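Local coordinates for devB protein (Vibrio cholerae O1 biovar eltor str. N16961, PDB 1Y89), which probably hydrolyses 6-phosphogluconolactone to 6-phosphogluconate, a step of the pentose phosphate pathway, at residues A[49-52]-A[53-56]; A[124-128]-A[129-133]; A[174-178]-A[179-183]. All blocks are in the same frame, centred on the assembly; numbering follows the deposited sequence.

Contact 1 of 3, residues A[49-52]-A[53-56]; sequences ASQP and YAND
Gln51 reaches across the turn to Asn55, four residues on, with a chain that bends back on itself. From CB, CG sits beside the backbone N (chi1 -63°), and a second bend at chi2 (-47°) turns the amide toward the start of the next helix. There OE1 comes 3.7 Å from Asn55 CB and also crowds Asn55 OD1, to which NE2 donates at 2.8 Å. This bond is short but bent, 133° at the hydrogen: NE2 lies in the carbonyl plane of Asn55, but OD1 stands somewhat out of the Gln51 amide plane. NE2 also passes 3.8 Å from Ala54 CB, a methyl small enough to fit under the turn.

Pro52, preceded by a cis peptide bond, turns the chain sharply. Its CD lies 3.8 Å from Tyr53 CD2, while its carbonyl O accepts from Asp56 N at 2.9 Å and only weakly from Asn55 N. Tyr53, the buried member, sends its ring toward helix 10-25, where OH bonds to Asp19. Two residues before the proline, Ser50 O accepts from Ala54 N at 3.0 Å, closing a cis-proline turn that links helix 39-48 to the short helix 53-56, whose first turn Pro52 O opens.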
# COMPACT_ATOMS: atom_id res chain seq x y z
N ALA A 49 -15.26 -17.80 1.01
CA ALA A 49 -16.37 -18.74 0.82
C ALA A 49 -17.74 -18.04 0.80
O ALA A 49 -18.76 -18.68 0.53
CB ALA A 49 -16.33 -19.83 1.95
N SER A 50 -17.79 -16.76 1.14
CA SER A 50 -19.07 -16.04 1.17
C SER A 50 -19.31 -15.42 -0.20
O SER A 50 -18.38 -15.26 -1.00
CB SER A 50 -19.00 -14.87 2.18
OG SER A 50 -18.15 -13.85 1.66
N GLN A 51 -20.55 -15.04 -0.45
CA GLN A 51 -20.86 -14.19 -1.60
C GLN A 51 -20.27 -12.79 -1.37
O GLN A 51 -20.36 -12.27 -0.25
CB GLN A 51 -22.37 -14.11 -1.84
CG GLN A 51 -22.99 -15.47 -2.21
CD GLN A 51 -22.21 -16.26 -3.30
OE1 GLN A 51 -21.68 -15.68 -4.26
NE2 GLN A 51 -22.11 -17.57 -3.12
N PRO A 52 -19.73 -12.15 -2.44
CA PRO A 52 -19.76 -12.62 -3.84
C PRO A 52 -18.50 -13.43 -4.25
O PRO A 52 -18.47 -13.97 -5.36
CB PRO A 52 -19.79 -11.30 -4.63
CG PRO A 52 -18.91 -10.38 -3.80
CD PRO A 52 -19.04 -10.85 -2.32
N TYR A 53 -17.52 -13.53 -3.35
CA TYR A 53 -16.22 -14.16 -3.66
C TYR A 53 -16.30 -15.59 -4.13
O TYR A 53 -15.61 -15.97 -5.09
CB TYR A 53 -15.25 -14.03 -2.47
CG TYR A 53 -15.00 -12.58 -2.11
CD1 TYR A 53 -14.17 -11.80 -2.90
CD2 TYR A 53 -15.68 -11.97 -1.04
CE1 TYR A 53 -13.95 -10.42 -2.60
CE2 TYR A 53 -15.49 -10.59 -0.74
CZ TYR A 53 -14.61 -9.84 -1.52
OH TYR A 53 -14.37 -8.52 -1.24
N ALA A 54 -17.15 -16.39 -3.46
CA ALA A 54 -17.27 -17.82 -3.77
C ALA A 54 -17.55 -18.01 -5.27
O ALA A 54 -16.99 -18.90 -5.92
CB ALA A 54 -18.41 -18.47 -2.92
N ASN A 55 -18.40 -17.16 -5.81
CA ASN A 55 -18.77 -17.30 -7.21
C ASN A 55 -17.98 -16.44 -8.20
O ASN A 55 -17.80 -16.86 -9.34
CB ASN A 55 -20.29 -17.09 -7.38
CG ASN A 55 -21.09 -18.31 -6.89
OD1 ASN A 55 -21.68 -18.29 -5.81
ND2 ASN A 55 -21.05 -19.40 -7.67
N ASP A 56 -17.55 -15.25 -7.78
CA ASP A 56 -16.89 -14.32 -8.69
C ASP A 56 -15.39 -14.62 -8.87
O ASP A 56 -14.81 -14.30 -9.91
CB ASP A 56 -17.04 -12.88 -8.21
CG ASP A 56 -18.49 -12.37 -8.32
OD1 ASP A 56 -19.36 -13.10 -8.81
OD2 ASP A 56 -18.72 -11.24 -7.89

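Contact 2 of 3, residues A[124-128]-A[129-133]; sequences PTENG and TPVFD
Glu126 and Thr129 face each other as the hydrogen-bonded pair of a small beta hairpin, closed by a type I' turn with Asn127 and Gly128 at its corner. Both corner residues have positive phi, which asparagine tolerates better than most residues; at Gly128 a CB would be jammed against the preceding carbonyl O. Two backbone bonds join the pair: Glu126 N gives to Thr129 O at 2.8 Å, and Thr129 N returns a bond to Glu126 O at 3.0 Å.

The tight side runs along Thr129, Pro130 and Val131. Thr129 is buried against helix 178-183, and Pro130 against Met119 of helix 108-122. Val131 N bonds to Pro124 O at 2.9 Å, and Val131 CG2, placed beside its own backbone N by a chi1 of 173°, presses on Glu126 CB at 3.5 Å. A branched valine thus covers the root of the glutamate, whose chain crosses it obliquely and runs on extended.

The open side holds Thr125, Glu126, Asn127 and Gly128, all exposed. Thr125 and Pro130 form the non-hydrogen-bonded pair, a place that suits proline because no N-H is needed across the hairpin; Thr125 CA makes a CA-H...O contact of 3.1 Å with Thr129 O. At the corner a water bridges the strands, 2.7 Å from Thr129 OG1 and donating to Asn127 O at 3.3 Å.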
# COMPACT_ATOMS: atom_id res chain seq x y z
N PRO A 124 6.84 -20.81 -12.44
CA PRO A 124 7.97 -20.21 -13.15
C PRO A 124 9.08 -19.85 -12.17
O PRO A 124 8.81 -19.37 -11.06
CB PRO A 124 7.37 -18.93 -13.75
CG PRO A 124 5.90 -19.27 -13.92
CD PRO A 124 5.56 -20.13 -12.73
N THR A 125 10.32 -20.10 -12.58
CA THR A 125 11.47 -19.92 -11.69
C THR A 125 12.33 -18.74 -12.11
O THR A 125 12.23 -18.24 -13.25
CB THR A 125 12.33 -21.18 -11.68
OG1 THR A 125 12.72 -21.48 -13.03
CG2 THR A 125 11.55 -22.37 -11.10
N GLU A 126 13.19 -18.31 -11.19
CA GLU A 126 14.19 -17.29 -11.42
C GLU A 126 15.42 -17.79 -10.69
O GLU A 126 15.39 -18.01 -9.48
CB GLU A 126 13.74 -15.92 -10.89
CG GLU A 126 14.58 -14.77 -11.44
CD GLU A 126 14.26 -13.39 -10.83
OE1 GLU A 126 13.24 -13.25 -10.07
OE2 GLU A 126 15.05 -12.44 -11.12
N ASN A 127 16.50 -18.02 -11.44
CA ASN A 127 17.74 -18.61 -10.89
C ASN A 127 17.44 -19.92 -10.19
O ASN A 127 18.05 -20.21 -9.16
CB ASN A 127 18.43 -17.64 -9.92
CG ASN A 127 19.02 -16.43 -10.61
OD1 ASN A 127 19.86 -16.56 -11.49
ND2 ASN A 127 18.57 -15.23 -10.22
N GLY A 128 16.52 -20.70 -10.75
CA GLY A 128 16.15 -22.01 -10.18
C GLY A 128 15.07 -22.01 -9.11
O GLY A 128 14.54 -23.07 -8.75
N THR A 129 14.74 -20.83 -8.57
CA THR A 129 13.82 -20.77 -7.45
C THR A 129 12.43 -20.42 -7.98
O THR A 129 12.28 -19.45 -8.75
CB THR A 129 14.29 -19.71 -6.42
OG1 THR A 129 15.67 -19.96 -6.09
CG2 THR A 129 13.41 -19.71 -5.15
N PRO A 130 11.40 -21.20 -7.57
CA PRO A 130 10.02 -20.83 -7.94
C PRO A 130 9.68 -19.45 -7.41
O PRO A 130 9.97 -19.13 -6.23
CB PRO A 130 9.17 -21.88 -7.20
CG PRO A 130 10.07 -22.53 -6.21
CD PRO A 130 11.44 -22.45 -6.79
N VAL A 131 9.07 -18.65 -8.27
CA VAL A 131 8.72 -17.28 -7.93
C VAL A 131 7.20 -17.21 -7.62
O VAL A 131 6.36 -17.26 -8.52
CB VAL A 131 9.14 -16.31 -9.04
CG1 VAL A 131 8.61 -14.86 -8.75
CG2 VAL A 131 10.69 -16.36 -9.24
N PHE A 132 6.85 -17.16 -6.34
CA PHE A 132 5.44 -17.02 -5.98
C PHE A 132 4.94 -15.64 -6.34
O PHE A 132 5.67 -14.63 -6.22
CB PHE A 132 5.22 -17.31 -4.48
CG PHE A 132 5.06 -18.80 -4.21
CD1 PHE A 132 6.18 -19.64 -4.16
CD2 PHE A 132 3.79 -19.35 -4.08
CE1 PHE A 132 6.04 -21.01 -3.97
CE2 PHE A 132 3.61 -20.73 -3.88
CZ PHE A 132 4.71 -21.56 -3.82
N ASP A 133 3.70 -15.60 -6.79
CA ASP A 133 3.03 -14.32 -7.01
C ASP A 133 2.72 -13.65 -5.69
O ASP A 133 2.79 -12.41 -5.59
CB ASP A 133 1.74 -14.51 -7.83
CG ASP A 133 2.03 -14.98 -9.23
OD1 ASP A 133 2.39 -14.13 -10.08
OD2 ASP A 133 1.93 -16.20 -9.48
O HOH W 1 17.23 -22.08 -6.63

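Contact 3 of 3, residues A[174-178]-A[179-183]; sequences VSKTA and KVLQA
The backbone leaves strand 172-176 in extended form and, after Thr177 at the N-cap, coils at once into a helix, where Ala178 O accepts from Gln182 N at 2.9 Å while Thr177 O is held only weakly, by Val180 N and Leu181 N. Thr177 suits this junction: its phi and psi are still extended, and its short branched side chain stays close to the backbone. With chi1 at 56°, OG1 lies over the first turn, 3.7 Å from Lys179 CB and 3.8 Å from Val180 CG2. Its hydrogen bond, however, is made to Asn159 O.

Lys176 carries the apolar part of the contact with its methylene chain. CD rests 3.6 Å from Val180 CG1 and 3.7 Å from Leu181 CD1, crossing the valine at about a right angle and the leucine more obliquely. A long aliphatic chain can thus lie against Val180 and Leu181, then bend at chi4 (56°) to deliver its ammonium group to Ser34 OG; the same side chain makes a cation-pi contact with Phe132. Ala178, with nothing beyond CB, fits the buried first turn, where Gln182 CG comes within 3.2 Å of Ala178 O. Lys179, in contrast, runs fully extended away from the turn to Ala158 O.

Helix 178-183 thus follows directly on an antiparallel strand of the main sheet. Leu181 packs on Ile135 and Leu137 of strand 134-137, Lys176 touches Phe115 and Met119 of helix 108-122, and Lys179 and Ala183 meet Thr129 of the hairpin.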
# COMPACT_ATOMS: atom_id res chain seq x y z
N VAL A 174 6.70 -29.31 7.67
CA VAL A 174 7.43 -29.06 6.41
C VAL A 174 7.23 -27.58 6.10
O VAL A 174 6.10 -27.08 6.17
CB VAL A 174 6.88 -29.95 5.27
CG1 VAL A 174 7.48 -29.53 3.91
CG2 VAL A 174 7.16 -31.42 5.59
N SER A 175 8.32 -26.87 5.82
CA SER A 175 8.26 -25.44 5.61
C SER A 175 8.94 -25.04 4.32
O SER A 175 9.93 -25.66 3.93
CB SER A 175 8.95 -24.71 6.76
OG SER A 175 8.75 -23.30 6.69
N LYS A 176 8.44 -23.98 3.69
CA LYS A 176 9.28 -23.25 2.73
C LYS A 176 10.53 -22.78 3.45
O LYS A 176 10.48 -22.50 4.66
CB LYS A 176 8.55 -22.01 2.22
CG LYS A 176 7.46 -22.31 1.19
CD LYS A 176 6.94 -20.97 0.57
CE LYS A 176 5.93 -21.17 -0.59
NZ LYS A 176 4.71 -21.98 -0.29
N THR A 177 11.65 -22.67 2.72
CA THR A 177 12.84 -22.05 3.28
C THR A 177 12.78 -20.53 3.07
O THR A 177 11.96 -20.04 2.27
CB THR A 177 14.12 -22.56 2.61
OG1 THR A 177 14.00 -22.34 1.19
CG2 THR A 177 14.32 -24.04 2.93
N ALA A 178 13.67 -19.80 3.76
CA ALA A 178 13.74 -18.32 3.59
C ALA A 178 13.93 -17.93 2.11
O ALA A 178 13.36 -16.94 1.63
CB ALA A 178 14.86 -17.75 4.44
N LYS A 179 14.73 -18.72 1.40
CA LYS A 179 15.03 -18.47 0.00
C LYS A 179 13.78 -18.35 -0.86
O LYS A 179 13.71 -17.49 -1.76
CB LYS A 179 15.89 -19.64 -0.50
CG LYS A 179 16.16 -19.65 -1.95
CD LYS A 179 17.09 -20.86 -2.22
CE LYS A 179 17.51 -20.91 -3.64
NZ LYS A 179 18.57 -21.97 -3.90
N VAL A 180 12.81 -19.24 -0.64
CA VAL A 180 11.57 -19.14 -1.43
C VAL A 180 10.79 -17.85 -1.09
O VAL A 180 10.26 -17.15 -1.97
CB VAL A 180 10.69 -20.40 -1.21
CG1 VAL A 180 9.37 -20.27 -1.97
CG2 VAL A 180 11.50 -21.68 -1.66
N LEU A 181 10.69 -17.53 0.20
CA LEU A 181 10.05 -16.25 0.57
C LEU A 181 10.72 -15.03 -0.05
O LEU A 181 10.04 -14.12 -0.55
CB LEU A 181 9.97 -16.08 2.09
CG LEU A 181 8.86 -16.77 2.86
CD1 LEU A 181 8.65 -18.24 2.46
CD2 LEU A 181 9.14 -16.65 4.43
N GLN A 182 12.04 -15.01 -0.02
CA GLN A 182 12.82 -13.91 -0.57
C GLN A 182 12.67 -13.78 -2.10
O GLN A 182 12.76 -12.68 -2.65
CB GLN A 182 14.30 -14.11 -0.18
CG GLN A 182 14.59 -13.95 1.32
CD GLN A 182 15.95 -14.53 1.74
OE1 GLN A 182 16.45 -15.47 1.12
NE2 GLN A 182 16.53 -13.99 2.83
N ALA A 183 12.43 -14.91 -2.79
CA ALA A 183 12.26 -14.90 -4.25
C ALA A 183 10.88 -14.48 -4.75
O ALA A 183 10.68 -14.27 -5.97
CB ALA A 183 12.65 -16.27 -4.82

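Contact 3 is buried, contact 2 partly so, and contact 1 belongs to the surface. Contact 1 stands apart, its centre 30 Å from each of the others, and its chemistry suits an exposed turn: amide to amide and main-chain bonds, with a single buried ring. Contacts 2 and 3 adjoin, with centres 11 Å apart. Val131 CG1 packs 3.5 Å from Ala183 O, one of several touches that join hairpin 125-130 and the chain after it to helix 178-183 and strand 172-176. Main-chain pairing dominates the hairpin, whereas the strand-to-helix junction relies on aliphatic packing around a buried lysine. Helix 108-122 touches both.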